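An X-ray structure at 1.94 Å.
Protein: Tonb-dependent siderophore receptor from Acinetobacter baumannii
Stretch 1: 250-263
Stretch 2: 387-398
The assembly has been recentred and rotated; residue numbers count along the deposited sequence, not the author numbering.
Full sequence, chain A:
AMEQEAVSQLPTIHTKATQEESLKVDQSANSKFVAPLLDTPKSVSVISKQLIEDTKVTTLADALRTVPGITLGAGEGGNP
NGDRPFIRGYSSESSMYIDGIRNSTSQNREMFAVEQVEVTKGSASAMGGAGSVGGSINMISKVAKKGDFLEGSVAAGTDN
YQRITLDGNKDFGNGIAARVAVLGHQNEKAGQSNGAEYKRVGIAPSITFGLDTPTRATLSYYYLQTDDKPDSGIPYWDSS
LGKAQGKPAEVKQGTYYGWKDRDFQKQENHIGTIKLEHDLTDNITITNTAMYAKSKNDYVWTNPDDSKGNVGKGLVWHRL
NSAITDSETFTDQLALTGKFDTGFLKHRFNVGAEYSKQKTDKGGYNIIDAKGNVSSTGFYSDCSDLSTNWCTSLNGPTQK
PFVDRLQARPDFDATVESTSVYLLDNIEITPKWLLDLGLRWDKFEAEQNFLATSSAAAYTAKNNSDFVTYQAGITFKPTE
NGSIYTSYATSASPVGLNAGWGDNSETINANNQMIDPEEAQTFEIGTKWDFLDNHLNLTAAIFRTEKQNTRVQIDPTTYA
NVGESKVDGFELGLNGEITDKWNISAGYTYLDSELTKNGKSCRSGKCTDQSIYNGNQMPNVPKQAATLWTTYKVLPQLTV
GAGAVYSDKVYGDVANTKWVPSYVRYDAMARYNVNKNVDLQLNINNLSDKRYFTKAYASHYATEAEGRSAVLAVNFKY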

# COMPACT_ATOMS: atom_id res chain seq x y z
N GLU A 250 -6.22 3.35 27.65
CA GLU A 250 -7.63 3.80 27.73
C GLU A 250 -7.66 5.31 27.96
O GLU A 250 -7.66 5.77 29.11
CB GLU A 250 -8.32 3.08 28.89
CG GLU A 250 -8.40 1.58 28.66
CD GLU A 250 -9.37 1.22 27.53
OE1 GLU A 250 -10.19 2.08 27.14
OE2 GLU A 250 -9.31 0.08 27.03
N VAL A 251 -7.64 6.06 26.86
CA VAL A 251 -7.70 7.50 26.88
C VAL A 251 -8.80 7.92 25.94
O VAL A 251 -9.30 7.11 25.14
CB VAL A 251 -6.38 8.15 26.43
CG1 VAL A 251 -5.27 7.76 27.39
CG2 VAL A 251 -6.01 7.69 25.02
N LYS A 252 -9.21 9.17 26.06
CA LYS A 252 -10.35 9.66 25.29
C LYS A 252 -10.14 9.48 23.78
O LYS A 252 -9.05 9.71 23.26
CB LYS A 252 -10.56 11.13 25.56
CG LYS A 252 -11.90 11.67 25.08
CD LYS A 252 -12.03 13.16 25.40
CE LYS A 252 -13.33 13.71 24.83
NZ LYS A 252 -13.51 15.14 25.20
N GLN A 253 -11.20 9.08 23.10
CA GLN A 253 -11.17 8.93 21.66
C GLN A 253 -10.66 10.21 21.02
O GLN A 253 -11.01 11.31 21.43
CB GLN A 253 -12.59 8.60 21.16
CG GLN A 253 -12.68 8.39 19.66
CD GLN A 253 -14.04 7.93 19.19
OE1 GLN A 253 -15.00 7.91 19.94
NE2 GLN A 253 -14.10 7.51 17.94
N GLY A 254 -9.79 10.08 20.02
CA GLY A 254 -9.29 11.24 19.30
C GLY A 254 -8.24 12.07 20.01
O GLY A 254 -7.94 13.16 19.59
N THR A 255 -7.62 11.53 21.05
CA THR A 255 -6.52 12.22 21.73
C THR A 255 -5.27 12.25 20.84
O THR A 255 -4.89 11.23 20.24
CB THR A 255 -6.21 11.56 23.08
OG1 THR A 255 -7.37 11.63 23.94
CG2 THR A 255 -5.03 12.23 23.76
N TYR A 256 -4.65 13.42 20.74
CA TYR A 256 -3.46 13.60 19.90
C TYR A 256 -2.23 13.92 20.72
O TYR A 256 -2.22 14.92 21.44
CB TYR A 256 -3.70 14.74 18.92
CG TYR A 256 -2.57 15.06 17.96
CD1 TYR A 256 -2.21 14.18 16.94
CD2 TYR A 256 -1.88 16.27 18.05
CE1 TYR A 256 -1.19 14.51 16.05
CE2 TYR A 256 -0.88 16.60 17.17
CZ TYR A 256 -0.54 15.72 16.15
OH TYR A 256 0.48 16.09 15.28
N TYR A 257 -1.20 13.08 20.60
CA TYR A 257 0.04 13.26 21.31
C TYR A 257 1.17 13.85 20.51
O TYR A 257 2.31 13.96 21.01
CB TYR A 257 0.49 11.92 21.92
CG TYR A 257 -0.46 11.40 22.94
CD1 TYR A 257 -0.76 12.14 24.07
CD2 TYR A 257 -1.13 10.18 22.76
CE1 TYR A 257 -1.65 11.67 25.02
CE2 TYR A 257 -2.01 9.70 23.71
CZ TYR A 257 -2.28 10.45 24.83
OH TYR A 257 -3.19 10.00 25.75
N GLY A 258 0.89 14.29 19.29
CA GLY A 258 1.86 15.00 18.51
C GLY A 258 2.10 16.42 19.02
O GLY A 258 1.38 16.90 19.90
N TRP A 259 3.10 17.06 18.46
CA TRP A 259 3.56 18.37 18.92
C TRP A 259 3.49 19.29 17.71
O TRP A 259 4.41 19.34 16.89
CB TRP A 259 4.97 18.21 19.45
CG TRP A 259 5.54 19.36 20.20
CD1 TRP A 259 5.04 20.63 20.32
CD2 TRP A 259 6.76 19.34 20.92
NE1 TRP A 259 5.87 21.40 21.10
CE2 TRP A 259 6.94 20.63 21.49
CE3 TRP A 259 7.70 18.35 21.19
CZ2 TRP A 259 8.03 20.95 22.28
CZ3 TRP A 259 8.79 18.67 21.99
CH2 TRP A 259 8.95 19.97 22.53
N LYS A 260 2.38 20.01 17.59
CA LYS A 260 2.08 20.67 16.35
C LYS A 260 3.04 21.77 15.96
O LYS A 260 3.26 21.97 14.75
CB LYS A 260 0.63 21.16 16.31
CG LYS A 260 -0.33 19.99 16.30
CD LYS A 260 -1.76 20.43 16.20
CE LYS A 260 -2.14 20.81 14.80
NZ LYS A 260 -3.61 20.77 14.70
N ASP A 261 3.64 22.43 16.94
CA ASP A 261 4.62 23.48 16.66
C ASP A 261 5.96 22.90 16.21
O ASP A 261 6.80 23.64 15.72
CB ASP A 261 4.85 24.35 17.90
CG ASP A 261 5.45 25.73 17.55
OD1 ASP A 261 5.00 26.33 16.58
OD2 ASP A 261 6.40 26.17 18.23
N ARG A 262 6.17 21.59 16.43
CA ARG A 262 7.43 20.92 16.06
C ARG A 262 7.29 20.02 14.81
O ARG A 262 8.17 19.98 13.94
CB ARG A 262 7.90 20.05 17.20
CG ARG A 262 9.27 19.45 17.00
CD ARG A 262 9.57 18.37 18.00
NE ARG A 262 8.77 17.17 17.81
CZ ARG A 262 8.83 16.07 18.57
NH1 ARG A 262 9.64 16.02 19.62
NH2 ARG A 262 8.08 15.02 18.27
N ASP A 263 6.21 19.26 14.79
CA ASP A 263 6.02 18.14 13.86
C ASP A 263 5.52 18.66 12.51
O ASP A 263 4.84 19.68 12.45
CB ASP A 263 4.98 17.16 14.40
CG ASP A 263 5.41 16.45 15.69
OD1 ASP A 263 6.61 16.45 16.07
OD2 ASP A 263 4.51 15.83 16.29
N SER A 387 9.67 22.54 31.29
CA SER A 387 9.77 23.95 30.90
C SER A 387 9.94 24.15 29.40
O SER A 387 9.64 25.23 28.89
CB SER A 387 10.90 24.65 31.65
OG SER A 387 12.14 24.07 31.36
N THR A 388 10.40 23.14 28.67
CA THR A 388 10.48 23.27 27.21
C THR A 388 9.48 22.32 26.50
O THR A 388 9.61 22.05 25.30
CB THR A 388 11.92 23.07 26.73
OG1 THR A 388 12.44 21.84 27.23
CG2 THR A 388 12.83 24.24 27.25
N ASN A 389 8.49 21.84 27.25
CA ASN A 389 7.30 21.19 26.72
C ASN A 389 7.51 19.81 26.07
O ASN A 389 6.67 19.40 25.25
CB ASN A 389 6.58 22.12 25.73
CG ASN A 389 6.38 23.53 26.29
OD1 ASN A 389 5.92 23.66 27.40
ND2 ASN A 389 6.70 24.56 25.50
N TRP A 390 8.55 19.10 26.50
CA TRP A 390 8.91 17.80 25.94
C TRP A 390 7.97 16.67 26.31
O TRP A 390 8.02 15.62 25.66
CB TRP A 390 10.39 17.42 26.25
CG TRP A 390 11.27 17.97 25.21
CD1 TRP A 390 11.86 19.22 25.21
CD2 TRP A 390 11.54 17.40 23.94
NE1 TRP A 390 12.52 19.42 24.03
CE2 TRP A 390 12.33 18.33 23.23
CE3 TRP A 390 11.22 16.18 23.34
CZ2 TRP A 390 12.79 18.08 21.95
CZ3 TRP A 390 11.70 15.92 22.07
CH2 TRP A 390 12.46 16.86 21.38
N CYS A 391 7.17 16.83 27.37
CA CYS A 391 6.13 15.89 27.71
C CYS A 391 4.81 16.61 27.82
O CYS A 391 4.76 17.80 28.13
CB CYS A 391 6.41 15.20 29.05
SG CYS A 391 7.98 14.34 29.10
N THR A 392 3.74 15.88 27.58
CA THR A 392 2.39 16.43 27.70
C THR A 392 1.55 15.53 28.60
O THR A 392 2.01 14.46 29.06
CB THR A 392 1.76 16.63 26.30
OG1 THR A 392 0.60 17.45 26.41
CG2 THR A 392 1.37 15.31 25.67
N SER A 393 0.31 15.93 28.86
CA SER A 393 -0.56 15.16 29.72
C SER A 393 -1.12 13.94 28.97
O SER A 393 -1.51 14.04 27.81
CB SER A 393 -1.72 16.03 30.25
OG SER A 393 -2.43 15.32 31.25
N LEU A 394 -1.11 12.78 29.61
CA LEU A 394 -1.76 11.60 29.03
C LEU A 394 -3.24 11.90 28.79
O LEU A 394 -3.80 11.62 27.73
CB LEU A 394 -1.63 10.40 29.95
CG LEU A 394 -2.34 9.15 29.43
CD1 LEU A 394 -1.54 8.54 28.27
CD2 LEU A 394 -2.51 8.18 30.59
N ASN A 395 -3.88 12.48 29.79
CA ASN A 395 -5.27 12.85 29.66
C ASN A 395 -5.42 14.36 29.43
O ASN A 395 -4.94 15.16 30.21
CB ASN A 395 -6.04 12.40 30.93
CG ASN A 395 -6.00 10.89 31.12
OD1 ASN A 395 -5.57 10.39 32.16
ND2 ASN A 395 -6.40 10.18 30.12
N GLY A 396 -6.05 14.74 28.33
CA GLY A 396 -6.20 16.16 27.97
C GLY A 396 -4.93 16.92 27.63
O GLY A 396 -4.71 18.01 28.16
N PRO A 397 -4.07 16.37 26.75
CA PRO A 397 -2.89 17.12 26.34
C PRO A 397 -3.24 18.47 25.74
O PRO A 397 -4.24 18.58 25.03
CB PRO A 397 -2.25 16.23 25.25
CG PRO A 397 -3.34 15.31 24.80
CD PRO A 397 -4.22 15.10 26.00
N THR A 398 -2.41 19.47 25.99
CA THR A 398 -2.58 20.76 25.35
C THR A 398 -1.37 21.09 24.50
O THR A 398 -0.24 20.76 24.86
CB THR A 398 -2.82 21.87 26.41
OG1 THR A 398 -1.69 21.95 27.27
CG2 THR A 398 -4.03 21.56 27.25
O HOH W 1 -6.49 7.57 30.90
O HOH W 2 -8.19 10.90 28.25
O HOH W 3 -7.35 12.92 26.47

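One direct hydrogen bond, three bridging waters and a run of apolar and aromatic contacts join these two stretches, which bury 498 Å² between them though their touching residues lie at least 128 positions apart in sequence. Apart from the short strand 391-393, both are irregular, and no direct backbone-to-backbone hydrogen bond links them.

The direct hydrogen bond is short: Tyr-257 OH donates to Leu-394 O at 2.6 Å. The CA-to-CB bond of Tyr-257 points sideways, but chi1 in m brings the ring across to the other stretch, and tyrosine is long enough to set its hydroxyl on a backbone carbonyl. Such a bond asks nothing of the acceptor's side chain, leaving Leu-394 free to serve as an apolar partner.

Apolar contacts lie near that bond. Leu-394 CD1 lies 4.0 Å from Tyr-257 CZ, and Leu-394 CG lies 3.8 Å from Val-251 CG1, so one leucine packs against both a tyrosine and a buried valine. Pro-397 points toward stretch 1; its CG is 3.7 Å from Thr-255 CG2, 3.6 Å from Tyr-256 O and 4.0 Å from Tyr-257 CE1. A compact ring suits this spot, touching three consecutive residues without adding a side-chain polar group that would need a partner.

The aromatic contact lies further along. The CA-to-CB bond of the buried Trp-259 points sideways, but its large ring reaches the other stretch. The edge of Trp-259 meets the face of Trp-390, with six-membered ring centroids 4.9 Å apart and planes at 90°; the closest atoms, Trp-259 CZ3 and Trp-390 CD2, are 3.6 Å apart. Asn-389 O lies over a face of the Trp-259 ring, 3.6 Å from Trp-259 CH2. Arg-262 brings NH1 to 3.2 Å from Trp-390 CZ3, while its NE forms a salt bridge with Asp-263 OD1 at 2.9 Å. Asp-263 also accepts from the backbone, Trp-259 N to Asp-263 OD2 at 2.9 Å, tying the tryptophan's main chain to the same carboxylate.

Water completes the polar contacts at the more open end. Asn-395 ND2 donates to waters 1 and 2, both at 2.7 Å; water 1 donates to Glu-250 O at 2.8 Å, and water 2 accepts from Lys-252 N at 3.0 Å. An amide nitrogen with two hydrogens fits this double role. Water 3 donates to Thr-255 OG1 at 2.8 Å and accepts from Gly-396 N at 2.9 Å. Thr-255 works twice over: OG1 also donates to Lys-252 O at 2.6 Å, securing the type II turn, while its methyl packs on Pro-397.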